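Side-chain contact in PKS (Streptomyces sp. CNQ431, PDB 5YDA), which probably loads acyl building blocks for polyketide assembly as the acyltransferase domain of the splenocin synthase SpnD: residues E307-A310 against G311-T315. Residues are numbered along the deposited sequence; the frame is centred on the assembly and turned at random.
Sequences ESFA and GHLRT
Leu-313 N donates to Phe-309 O at 2.9 Å, a nearly straight bond (160°), and Arg-314 N reaches Ala-310 O at the same 2.9 Å length, though more bent. Two residues before Leu-313, Gly-311 N bonds Glu-307 O at 3.2 Å and makes a weak second bond to Ser-308 O. That second carbonyl also draws the imidazole of His-312, whose ND1 makes a weak, bent bond to Ser-308 O (3.4 Å). His-312 O takes two donors, Thr-315 N and Thr-315 OG1; the hydroxyl, 2.8 Å away, lies in the plane of the carbonyl. The three main-chain bonds onto Glu-307 O, Phe-309 O and Ala-310 O are i to i+4 bonds of helix 306-313 in the acyltransferase domain, whose winding brings Phe-309 and Leu-313 onto the same flank. With CG anti to the backbone N (chi1 178°), the phenyl ring slants toward the C-terminal end of the helix, and Leu-313 lies across one of its faces, its CG in a CH-pi contact 4.0 Å from the centroid, while Leu-313 CD1 lies 3.4 Å from Phe-309 CE2. Both residues are buried: Tyr-204 of helix 201-210 touches each of them, Leu-228 of helix 215-231 packs on Phe-309, and Trp-345 and Val-346 of helix 342-350 pack on Leu-313. On the exposed side Arg-314 bends at chi3 (-72°) and turns back, laying one face of its guanidinium over Ala-310 O, with NH2 3.7 Å from Ala-310 CB. The carboxylate of Glu-307 stands near this group without touching it, and its charge would probably favour the folded-back arginine.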
ATOM      1  N   GLU A 307      20.025 -10.594 -17.691  1.00 36.20           N
ATOM      2  CA  GLU A 307      20.388 -12.008 -17.594  1.00 45.19           C
ATOM      3  C   GLU A 307      20.978 -12.326 -16.228  1.00 35.16           C
ATOM      4  O   GLU A 307      20.605 -13.321 -15.592  1.00 36.66           O
ATOM      5  CB  GLU A 307      21.354 -12.395 -18.723  1.00 44.25           C
ATOM      6  CG  GLU A 307      20.674 -12.627 -20.063  1.00 41.77           C
ATOM      7  CD  GLU A 307      19.971 -13.983 -20.128  1.00 63.76           C
ATOM      8  OE1 GLU A 307      20.328 -14.805 -20.977  1.00 77.08           O
ATOM      9  OE2 GLU A 307      19.048 -14.236 -19.346  1.00 62.41           O
ATOM     10  N   SER A 308      21.859 -11.467 -15.734  1.00 35.36           N
ATOM     11  CA  SER A 308      22.347 -11.637 -14.376  1.00 32.44           C
ATOM     12  C   SER A 308      21.205 -11.648 -13.371  1.00 34.54           C
ATOM     13  O   SER A 308      21.237 -12.398 -12.381  1.00 35.03           O
ATOM     14  CB  SER A 308      23.327 -10.530 -14.037  1.00 32.43           C
ATOM     15  OG  SER A 308      23.506 -10.537 -12.635  1.00 37.75           O
ATOM     16  N   PHE A 309      20.189 -10.813 -13.585  1.00 33.63           N
ATOM     17  CA  PHE A 309      19.096 -10.811 -12.625  1.00 30.41           C
ATOM     18  C   PHE A 309      18.274 -12.089 -12.732  1.00 26.65           C
ATOM     19  O   PHE A 309      17.735 -12.561 -11.727  1.00 27.04           O
ATOM     20  CB  PHE A 309      18.216  -9.575 -12.809  1.00 28.32           C
ATOM     21  CG  PHE A 309      17.048  -9.534 -11.870  1.00 21.75           C
ATOM     22  CD1 PHE A 309      17.246  -9.590 -10.506  1.00 23.35           C
ATOM     23  CD2 PHE A 309      15.761  -9.473 -12.351  1.00 26.52           C
ATOM     24  CE1 PHE A 309      16.186  -9.574  -9.637  1.00 22.58           C
ATOM     25  CE2 PHE A 309      14.684  -9.436 -11.486  1.00 22.94           C
ATOM     26  CZ  PHE A 309      14.900  -9.494 -10.131  1.00 26.69           C
ATOM     27  N   ALA A 310      18.174 -12.657 -13.937  1.00 27.22           N
ATOM     28  CA  ALA A 310      17.501 -13.942 -14.103  1.00 31.62           C
ATOM     29  C   ALA A 310      18.186 -15.040 -13.295  1.00 27.28           C
ATOM     30  O   ALA A 310      17.521 -15.971 -12.820  1.00 28.57           O
ATOM     31  CB  ALA A 310      17.450 -14.320 -15.588  1.00 28.60           C
ATOM     32  N   GLY A 311      19.504 -14.947 -13.117  1.00 26.29           N
ATOM     33  CA  GLY A 311      20.184 -15.873 -12.219  1.00 30.97           C
ATOM     34  C   GLY A 311      19.594 -15.860 -10.819  1.00 35.40           C
ATOM     35  O   GLY A 311      19.289 -16.914 -10.249  1.00 32.75           O
ATOM     36  N   HIS A 312      19.409 -14.658 -10.252  1.00 31.09           N
ATOM     37  CA  HIS A 312      18.776 -14.544  -8.942  1.00 27.22           C
ATOM     38  C   HIS A 312      17.332 -15.014  -8.974  1.00 27.79           C
ATOM     39  O   HIS A 312      16.869 -15.674  -8.032  1.00 27.37           O
ATOM     40  CB  HIS A 312      18.853 -13.104  -8.436  1.00 27.95           C
ATOM     41  CG  HIS A 312      20.236 -12.682  -8.083  1.00 26.43           C
ATOM     42  ND1 HIS A 312      21.054 -12.015  -8.964  1.00 32.70           N
ATOM     43  CD2 HIS A 312      20.971 -12.890  -6.967  1.00 28.57           C
ATOM     44  CE1 HIS A 312      22.229 -11.808  -8.399  1.00 31.99           C
ATOM     45  NE2 HIS A 312      22.205 -12.332  -7.186  1.00 35.94           N
ATOM     46  N   LEU A 313      16.595 -14.682 -10.036  1.00 26.73           N
ATOM     47  CA  LEU A 313      15.212 -15.145 -10.098  1.00 24.68           C
ATOM     48  C   LEU A 313      15.140 -16.667 -10.127  1.00 28.07           C
ATOM     49  O   LEU A 313      14.164 -17.252  -9.650  1.00 26.46           O
ATOM     50  CB  LEU A 313      14.508 -14.541 -11.311  1.00 21.75           C
ATOM     51  CG  LEU A 313      14.174 -13.046 -11.181  1.00 28.29           C
ATOM     52  CD1 LEU A 313      13.746 -12.507 -12.541  1.00 23.34           C
ATOM     53  CD2 LEU A 313      13.073 -12.800 -10.117  1.00 19.74           C
ATOM     54  N   ARG A 314      16.169 -17.323 -10.674  1.00 27.28           N
ATOM     55  CA  ARG A 314      16.217 -18.780 -10.689  1.00 32.42           C
ATOM     56  C   ARG A 314      16.391 -19.398  -9.299  1.00 29.92           C
ATOM     57  O   ARG A 314      16.132 -20.588  -9.140  1.00 31.95           O
ATOM     58  CB  ARG A 314      17.336 -19.248 -11.630  1.00 29.51           C
ATOM     59  CG  ARG A 314      16.921 -19.232 -13.109  1.00 28.53           C
ATOM     60  CD  ARG A 314      17.920 -19.914 -14.029  1.00 28.35           C
ATOM     61  NE  ARG A 314      19.145 -19.131 -14.204  1.00 32.92           N
ATOM     62  CZ  ARG A 314      19.321 -18.204 -15.150  1.00 31.88           C
ATOM     63  NH1 ARG A 314      20.469 -17.550 -15.224  1.00 27.79           N
ATOM     64  NH2 ARG A 314      18.343 -17.916 -16.008  1.00 27.96           N
ATOM     65  N   THR A 315      16.789 -18.634  -8.286  1.00 29.44           N
ATOM     66  CA  THR A 315      16.876 -19.203  -6.947  1.00 31.22           C
ATOM     67  C   THR A 315      15.523 -19.347  -6.256  1.00 29.76           C
ATOM     68  O   THR A 315      15.470 -19.928  -5.169  1.00 33.16           O
ATOM     69  CB  THR A 315      17.793 -18.358  -6.049  1.00 32.99           C
ATOM     70  OG1 THR A 315      17.124 -17.147  -5.682  1.00 30.61           O
ATOM     71  CG2 THR A 315      19.079 -18.015  -6.763  1.00 30.91           C
TER